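Local structure of TqaL (Neurospora crassa, 7EEH) at residues Tyr28-Gly38 with Phe240-Asn251; Glu119-Phe130 with Pro297-Val305. The protein belongs to the 2OG-Fe dioxygenase family of the cupin clan and holds an iron(III) ion. The protein carries 1 engineered substitution. All coordinates share one frame; numbering follows the deposited sequence.

Contact 1: Tyr28-Gly38 with Phe240-Asn251; sequences YITNRSIFVEG and FLDTLLLVDTEN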
# COMPACT_ATOMS: atom_id res chain seq x y z
N TYR B 28 16.28 11.69 1.18
CA TYR B 28 17.21 12.46 2.01
C TYR B 28 18.65 12.24 1.58
O TYR B 28 19.43 13.18 1.48
CB TYR B 28 17.02 12.07 3.46
CG TYR B 28 17.74 12.89 4.50
CD1 TYR B 28 17.56 14.27 4.60
CD2 TYR B 28 18.54 12.27 5.45
CE1 TYR B 28 18.20 15.00 5.59
CE2 TYR B 28 19.18 13.00 6.45
CZ TYR B 28 19.01 14.36 6.51
OH TYR B 28 19.64 15.06 7.52
N ILE B 29 19.03 10.98 1.34
CA ILE B 29 20.38 10.69 0.86
C ILE B 29 20.65 11.43 -0.45
O ILE B 29 21.71 12.03 -0.64
CB ILE B 29 20.59 9.18 0.69
CG1 ILE B 29 20.63 8.51 2.06
CG2 ILE B 29 21.90 8.88 -0.09
CD1 ILE B 29 20.39 7.02 2.01
N THR B 30 19.66 11.44 -1.35
CA THR B 30 19.84 12.07 -2.65
C THR B 30 19.89 13.58 -2.54
O THR B 30 20.76 14.23 -3.12
CB THR B 30 18.72 11.64 -3.60
OG1 THR B 30 18.86 10.24 -3.86
CG2 THR B 30 18.82 12.38 -4.92
N ASN B 31 18.97 14.17 -1.78
CA ASN B 31 18.80 15.61 -1.80
C ASN B 31 19.47 16.33 -0.62
O ASN B 31 19.60 17.55 -0.68
CB ASN B 31 17.32 15.97 -1.82
CG ASN B 31 16.65 15.54 -3.10
OD1 ASN B 31 17.27 15.53 -4.17
ND2 ASN B 31 15.38 15.17 -3.00
N ARG B 32 19.87 15.61 0.42
CA ARG B 32 20.50 16.14 1.64
C ARG B 32 19.55 16.99 2.48
O ARG B 32 20.00 17.64 3.46
CB ARG B 32 21.77 16.93 1.31
CG ARG B 32 22.63 16.32 0.20
CD ARG B 32 22.88 14.84 0.41
NE ARG B 32 23.86 14.61 1.45
CZ ARG B 32 24.18 13.41 1.93
NH1 ARG B 32 23.59 12.31 1.46
NH2 ARG B 32 25.10 13.32 2.88
N SER B 33 18.27 17.01 2.15
CA SER B 33 17.20 17.49 3.01
C SER B 33 15.88 16.96 2.48
O SER B 33 15.78 16.55 1.33
CB SER B 33 17.15 19.02 3.09
OG SER B 33 16.69 19.58 1.89
N ILE B 34 14.86 16.94 3.36
CA ILE B 34 13.51 16.56 2.98
C ILE B 34 12.53 17.42 3.77
O ILE B 34 12.77 17.77 4.93
CB ILE B 34 13.17 15.08 3.25
CG1 ILE B 34 13.49 14.69 4.71
CG2 ILE B 34 13.87 14.17 2.27
CD1 ILE B 34 12.97 13.30 5.07
N PHE B 35 11.41 17.75 3.13
CA PHE B 35 10.30 18.40 3.81
C PHE B 35 9.10 17.48 3.72
O PHE B 35 8.77 16.99 2.64
CB PHE B 35 9.99 19.77 3.20
CG PHE B 35 8.89 20.52 3.93
CD1 PHE B 35 9.11 21.06 5.18
CD2 PHE B 35 7.64 20.68 3.34
CE1 PHE B 35 8.11 21.76 5.85
CE2 PHE B 35 6.63 21.37 4.01
CZ PHE B 35 6.87 21.91 5.26
N VAL B 36 8.49 17.19 4.86
CA VAL B 36 7.38 16.25 4.91
C VAL B 36 6.18 17.00 5.45
O VAL B 36 6.23 17.55 6.56
CB VAL B 36 7.70 15.02 5.77
CG1 VAL B 36 6.57 14.01 5.66
CG2 VAL B 36 9.03 14.39 5.35
N GLU B 37 5.11 17.06 4.65
CA GLU B 37 3.90 17.74 5.10
C GLU B 37 3.27 16.98 6.26
O GLU B 37 3.29 15.75 6.31
CB GLU B 37 2.91 17.85 3.94
CG GLU B 37 3.54 18.31 2.66
CD GLU B 37 2.98 19.61 2.19
OE1 GLU B 37 1.85 19.94 2.59
OE2 GLU B 37 3.68 20.32 1.44
N GLY B 38 2.68 17.74 7.20
CA GLY B 38 2.08 17.13 8.38
C GLY B 38 1.03 16.09 8.05
O GLY B 38 0.91 15.08 8.74
N PHE B 240 0.17 21.51 11.32
CA PHE B 240 0.56 20.59 12.37
C PHE B 240 1.41 19.45 11.84
O PHE B 240 0.96 18.67 11.00
CB PHE B 240 -0.70 20.03 13.06
CG PHE B 240 -0.41 19.01 14.11
CD1 PHE B 240 0.41 19.33 15.19
CD2 PHE B 240 -0.96 17.75 14.05
CE1 PHE B 240 0.69 18.40 16.17
CE2 PHE B 240 -0.70 16.80 15.03
CZ PHE B 240 0.14 17.13 16.10
N LEU B 241 2.65 19.37 12.32
CA LEU B 241 3.64 18.31 12.08
C LEU B 241 4.36 18.45 10.74
O LEU B 241 5.10 17.54 10.39
CB LEU B 241 3.05 16.90 12.17
CG LEU B 241 2.54 16.47 13.56
CD1 LEU B 241 1.92 15.09 13.51
CD2 LEU B 241 3.67 16.52 14.58
N ASP B 242 4.16 19.54 9.99
CA ASP B 242 5.13 19.92 8.97
C ASP B 242 6.55 19.77 9.53
O ASP B 242 6.86 20.29 10.60
CB ASP B 242 4.91 21.37 8.53
CG ASP B 242 3.75 21.53 7.51
OD1 ASP B 242 3.16 20.51 7.06
OD2 ASP B 242 3.46 22.68 7.15
N THR B 243 7.40 19.05 8.79
CA THR B 243 8.72 18.66 9.28
C THR B 243 9.78 18.85 8.21
O THR B 243 9.65 18.32 7.09
CB THR B 243 8.73 17.19 9.76
OG1 THR B 243 7.91 17.05 10.93
CG2 THR B 243 10.13 16.76 10.11
N LEU B 244 10.83 19.59 8.55
CA LEU B 244 12.02 19.76 7.72
C LEU B 244 13.18 19.03 8.38
O LEU B 244 13.42 19.22 9.58
CB LEU B 244 12.37 21.25 7.58
CG LEU B 244 13.71 21.52 6.89
CD1 LEU B 244 13.63 21.16 5.41
CD2 LEU B 244 14.16 22.97 7.11
N LEU B 245 13.89 18.20 7.62
CA LEU B 245 15.10 17.54 8.08
C LEU B 245 16.23 17.88 7.11
O LEU B 245 16.04 17.81 5.89
CB LEU B 245 14.89 16.02 8.14
CG LEU B 245 16.07 15.10 8.48
CD1 LEU B 245 16.48 15.31 9.92
CD2 LEU B 245 15.65 13.66 8.25
N LEU B 246 17.40 18.26 7.63
CA LEU B 246 18.49 18.69 6.76
C LEU B 246 19.83 18.19 7.29
O LEU B 246 20.03 18.08 8.50
CB LEU B 246 18.53 20.22 6.60
CG LEU B 246 18.69 21.13 7.82
CD1 LEU B 246 20.16 21.33 8.21
CD2 LEU B 246 18.04 22.47 7.53
N VAL B 247 20.75 17.91 6.37
CA VAL B 247 22.12 17.55 6.73
C VAL B 247 22.86 18.85 7.05
O VAL B 247 23.08 19.68 6.17
CB VAL B 247 22.82 16.78 5.60
CG1 VAL B 247 24.31 16.50 5.96
CG2 VAL B 247 22.06 15.49 5.31
N ASP B 248 23.21 19.03 8.33
CA ASP B 248 23.63 20.36 8.80
C ASP B 248 25.04 20.72 8.34
O ASP B 248 25.39 21.90 8.33
CB ASP B 248 23.54 20.41 10.32
CG ASP B 248 23.87 21.80 10.89
OD1 ASP B 248 23.23 22.79 10.48
OD2 ASP B 248 24.78 21.88 11.74
N THR B 249 25.84 19.72 7.98
CA THR B 249 27.21 19.91 7.52
C THR B 249 27.30 20.20 6.03
O THR B 249 28.38 20.60 5.56
CB THR B 249 28.04 18.67 7.84
OG1 THR B 249 27.33 17.51 7.41
CG2 THR B 249 28.29 18.56 9.34
N GLU B 250 26.23 20.02 5.28
CA GLU B 250 26.30 20.19 3.83
C GLU B 250 25.35 21.25 3.31
O GLU B 250 25.32 21.49 2.10
CB GLU B 250 26.03 18.85 3.12
CG GLU B 250 26.99 17.77 3.57
CD GLU B 250 26.56 16.40 3.13
OE1 GLU B 250 25.79 16.32 2.14
OE2 GLU B 250 26.96 15.42 3.79
N ASN B 251 24.58 21.89 4.19
CA ASN B 251 23.67 22.99 3.88
C ASN B 251 23.90 24.09 4.89
O ASN B 251 24.35 23.84 6.01
CB ASN B 251 22.19 22.62 4.00
CG ASN B 251 21.80 21.47 3.12
OD1 ASN B 251 21.48 21.66 1.96
ND2 ASN B 251 21.79 20.26 3.69
O HOH W 1 19.15 19.97 0.54
O HOH W 2 1.17 20.85 5.31
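Strands 33-36 and 243-247 run antiparallel, their axes 4.7 Å apart at closest and 175° between directions, with I34-L245 and V36-T243 as hydrogen-bonded pairs and S33-L246 and F35-L244 as non-hydrogen-bonded ones. Y28, in the last turn of the helix before the first strand, lays its ring over L245: CD2 of L245 stands 3.9 Å from the ring centroid, almost on the normal, a CH-pi contact over the face. CG of Y28 points opposite its own backbone N (chi1 -172°), which brings the ring down beside the strand, where CG2 of V247 approaches CZ obliquely at 3.5 Å. The Y28 hydroxyl hydrogen-bonds to H190 on strand 190-199. Within the cupin barrel, 33-36 is the outermost strand of the large sheet in this chain, and 243-247 joins it to 190-199. L246, on the S33 face, has its side chain about 7 Å from the iron, and both residues touch M212 of the small sheet. At the helix-to-strand turn, R32 grips E250 side-on in a salt bridge: NE meets OE1 at 2.7 Å and NH2 meets OE2 at 2.9 Å, the guanidinium and carboxylate planes only 7° apart. NH1 is taken by I29 O, in line with the guanidinium plane, which fixes the group's rotation. Backbone O of R32 accepts twice, from V247 N (3.0 Å) and, from the other face of its carbonyl plane, from N251 ND2. At the far end D242 OD1 turns its anti lone pair to G38 N, 2.8 Å away, and also takes a water.

Contact 2: Glu119-Phe130 with Pro297-Val305; sequences EVQDELQLNTAF and PHEELPMEV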
# COMPACT_ATOMS: atom_id res chain seq x y z
N GLU B 119 13.70 22.28 32.03
CA GLU B 119 13.90 20.93 31.50
C GLU B 119 12.62 20.43 30.84
O GLU B 119 11.52 20.65 31.34
CB GLU B 119 14.28 19.97 32.62
CG GLU B 119 15.67 20.15 33.17
CD GLU B 119 16.07 18.98 34.05
OE1 GLU B 119 15.58 18.90 35.20
OE2 GLU B 119 16.83 18.13 33.58
N VAL B 120 12.78 19.75 29.70
CA VAL B 120 11.66 19.04 29.08
C VAL B 120 11.08 18.05 30.08
O VAL B 120 11.82 17.32 30.76
CB VAL B 120 12.14 18.33 27.80
CG1 VAL B 120 11.27 17.13 27.50
CG2 VAL B 120 12.18 19.30 26.63
N GLN B 121 9.75 18.01 30.18
CA GLN B 121 9.05 17.24 31.21
C GLN B 121 8.40 15.99 30.64
O GLN B 121 8.36 15.76 29.42
CB GLN B 121 8.01 18.12 31.91
CG GLN B 121 8.60 19.32 32.65
CD GLN B 121 9.50 18.87 33.80
OE1 GLN B 121 9.08 18.10 34.66
NE2 GLN B 121 10.76 19.33 33.80
N ASP B 122 7.89 15.15 31.54
CA ASP B 122 7.21 13.94 31.09
C ASP B 122 6.03 14.26 30.17
O ASP B 122 5.71 13.46 29.28
CB ASP B 122 6.74 13.12 32.30
CG ASP B 122 7.84 12.24 32.88
OD1 ASP B 122 8.88 12.06 32.21
OD2 ASP B 122 7.65 11.71 33.99
N GLU B 123 5.41 15.43 30.35
CA GLU B 123 4.31 15.85 29.47
C GLU B 123 4.69 15.70 28.00
O GLU B 123 3.89 15.24 27.19
CB GLU B 123 3.91 17.29 29.76
CG GLU B 123 2.62 17.68 29.05
CD GLU B 123 2.29 19.17 29.12
OE1 GLU B 123 2.97 19.91 29.86
OE2 GLU B 123 1.35 19.59 28.41
N LEU B 124 5.91 16.09 27.64
CA LEU B 124 6.37 15.97 26.26
C LEU B 124 7.01 14.61 26.02
O LEU B 124 6.59 13.87 25.12
CB LEU B 124 7.36 17.09 25.91
CG LEU B 124 7.90 17.04 24.46
CD1 LEU B 124 6.77 17.09 23.45
CD2 LEU B 124 8.88 18.16 24.20
N GLN B 125 8.03 14.25 26.82
CA GLN B 125 8.86 13.10 26.47
C GLN B 125 8.15 11.76 26.64
O GLN B 125 8.61 10.77 26.09
CB GLN B 125 10.17 13.13 27.27
CG GLN B 125 10.03 12.80 28.76
CD GLN B 125 11.38 12.48 29.39
OE1 GLN B 125 12.41 12.56 28.73
NE2 GLN B 125 11.37 12.15 30.68
N LEU B 126 7.04 11.69 27.38
CA LEU B 126 6.26 10.46 27.40
C LEU B 126 5.08 10.50 26.42
O LEU B 126 4.31 9.54 26.34
CB LEU B 126 5.76 10.16 28.82
CG LEU B 126 6.84 9.98 29.89
CD1 LEU B 126 6.24 9.43 31.21
CD2 LEU B 126 7.98 9.09 29.41
N ASN B 127 4.92 11.59 25.69
CA ASN B 127 3.92 11.66 24.63
C ASN B 127 4.34 10.73 23.50
O ASN B 127 5.46 10.83 22.98
CB ASN B 127 3.81 13.12 24.17
CG ASN B 127 2.83 13.32 23.05
OD1 ASN B 127 2.98 12.75 21.96
ND2 ASN B 127 1.82 14.15 23.29
N THR B 128 3.47 9.77 23.14
CA THR B 128 3.85 8.76 22.15
C THR B 128 4.03 9.34 20.75
O THR B 128 4.69 8.70 19.92
CB THR B 128 2.81 7.64 22.09
OG1 THR B 128 1.55 8.18 21.66
CG2 THR B 128 2.66 6.98 23.45
N ALA B 129 3.44 10.49 20.44
CA ALA B 129 3.70 11.14 19.16
C ALA B 129 5.07 11.78 19.16
O ALA B 129 5.82 11.65 18.18
CB ALA B 129 2.62 12.18 18.85
N PHE B 130 5.43 12.47 20.24
CA PHE B 130 6.81 12.95 20.36
C PHE B 130 7.80 11.80 20.25
O PHE B 130 8.83 11.92 19.56
CB PHE B 130 7.03 13.69 21.68
CG PHE B 130 8.49 13.97 21.98
CD1 PHE B 130 9.13 15.05 21.41
CD2 PHE B 130 9.21 13.13 22.82
CE1 PHE B 130 10.47 15.31 21.67
CE2 PHE B 130 10.55 13.38 23.09
CZ PHE B 130 11.18 14.47 22.51
N PRO B 297 22.15 8.52 31.96
CA PRO B 297 20.71 8.73 31.79
C PRO B 297 20.17 9.62 32.90
O PRO B 297 20.79 9.82 33.95
CB PRO B 297 20.13 7.31 31.87
CG PRO B 297 21.19 6.50 32.55
CD PRO B 297 22.49 7.11 32.19
N HIS B 298 19.01 10.20 32.62
CA HIS B 298 18.41 11.14 33.56
C HIS B 298 17.85 10.37 34.75
O HIS B 298 17.11 9.40 34.57
CB HIS B 298 17.31 11.96 32.88
CG HIS B 298 17.02 13.27 33.54
ND1 HIS B 298 16.53 13.36 34.83
CD2 HIS B 298 17.13 14.54 33.09
CE1 HIS B 298 16.36 14.63 35.14
NE2 HIS B 298 16.72 15.37 34.10
N GLU B 299 18.21 10.80 35.96
CA GLU B 299 17.83 10.04 37.14
C GLU B 299 16.38 10.31 37.53
O GLU B 299 15.67 9.40 37.98
CB GLU B 299 18.77 10.36 38.30
CG GLU B 299 20.07 9.58 38.27
CD GLU B 299 20.18 8.59 39.40
OE1 GLU B 299 19.43 8.73 40.38
OE2 GLU B 299 21.02 7.66 39.31
N GLU B 300 15.91 11.54 37.37
CA GLU B 300 14.57 11.87 37.84
C GLU B 300 13.53 11.94 36.73
O GLU B 300 12.34 11.78 37.01
CB GLU B 300 14.60 13.20 38.62
CG GLU B 300 13.26 13.59 39.23
CD GLU B 300 12.91 15.06 39.00
OE1 GLU B 300 13.52 15.93 39.66
OE2 GLU B 300 12.01 15.33 38.17
N LEU B 301 13.94 12.12 35.47
CA LEU B 301 13.02 12.13 34.33
C LEU B 301 13.41 11.04 33.33
O LEU B 301 13.63 11.32 32.14
CB LEU B 301 13.00 13.50 33.66
CG LEU B 301 12.42 14.65 34.48
CD1 LEU B 301 12.84 16.01 33.91
CD2 LEU B 301 10.92 14.54 34.55
N PRO B 302 13.50 9.79 33.77
CA PRO B 302 14.00 8.74 32.88
C PRO B 302 13.04 8.51 31.73
O PRO B 302 11.84 8.77 31.83
CB PRO B 302 14.08 7.52 33.80
CG PRO B 302 12.95 7.74 34.76
CD PRO B 302 12.96 9.22 35.02
N MSE B 303 13.59 8.02 30.63
CA MSE B 303 12.82 7.73 29.43
C MSE B 303 13.66 6.89 28.49
O MSE B 303 14.82 7.20 28.24
CB MSE B 303 12.34 9.02 28.77
CG MSE B 303 11.35 8.83 27.66
SE MSE B 303 12.22 8.76 25.90
CE MSE B 303 11.29 10.13 25.15
N GLU B 304 13.09 5.79 27.98
CA GLU B 304 13.80 4.98 27.00
C GLU B 304 12.78 4.21 26.19
O GLU B 304 11.90 3.56 26.76
CB GLU B 304 14.79 4.03 27.67
CG GLU B 304 15.54 3.15 26.68
CD GLU B 304 16.94 2.78 27.14
OE1 GLU B 304 17.42 3.35 28.14
OE2 GLU B 304 17.56 1.93 26.48
N VAL B 305 12.87 4.31 24.86
CA VAL B 305 11.97 3.58 23.98
C VAL B 305 12.81 2.90 22.90
O VAL B 305 13.85 3.44 22.51
CB VAL B 305 10.90 4.49 23.34
CG1 VAL B 305 10.05 5.16 24.41
CG2 VAL B 305 11.52 5.52 22.43
O HOH W 3 10.15 10.27 33.57
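Two side-chain hydrogen bonds join 119-130, which carries helix 122-125 and the start of helix 128-141, to the 297-305 segment: H298 to E119 and Q125 to the backbone of L301. NE2 of H298 donates its N-H to E119 OE2 at 2.8 Å; the oxygen lies in the imidazole plane, at the ring edge, while the carboxylate is turned 29° against the ring. On the other nitrogen, ND1 accepts from E300 N, so the ring is pinned at both ends, and L301 CB covers part of one face. Q125 NE2 spends both its hydrogens in the plane of its amide: one on L301 O at 2.8 Å, which it approaches 57° out of the carbonyl plane, the other on D122 OD1 at 2.9 Å. With OE1 bonded to R92, the whole amide is held flat. Water adds a further link, donating to D122 OD1 (2.6 Å) and to P302 O (2.9 Å). M303, present as selenomethionine, makes the apolar side-chain contacts, whereas the L301 methyls pack against polar atoms. The branched end of L301 sits across the helix start, CD1 3.6 Å from V120 O and CD2 near D122 OD1 and Q121 OE1. CG of M303 lies 3.8 Å from L126 CD2, the two side chains running alongside one another and pointing opposite ways, and M303 CE comes to the edge of the F130 ring. M303 also packs on Q131 and L134 of helix 128-141, while its backbone bonds to R92 of strand 89-92. The segment leads into outermost strand 304-306, paired with 89-92 through V305 and V90.

Overall arrangement
From the N terminus the order is 28-38, 119-130, 240-251, 297-305, so the two contacts cross rather than nest. Contact 1 closes a loop of 201 residues; contact 2 opens inside it and closes 166 residues later, near the C terminus. The stretch enclosed by both carries the iron ligands H184 and D186, whereas H253 follows just after contact 1 and lies in the loop of contact 2 alone. Their centres are 25 Å apart, on opposite sides of the chain's centre, and they do not touch. Both reach the same large sheet, at its two outermost strands: contact 1 ties on helix 12-31, contact 2 the start of helix 128-141.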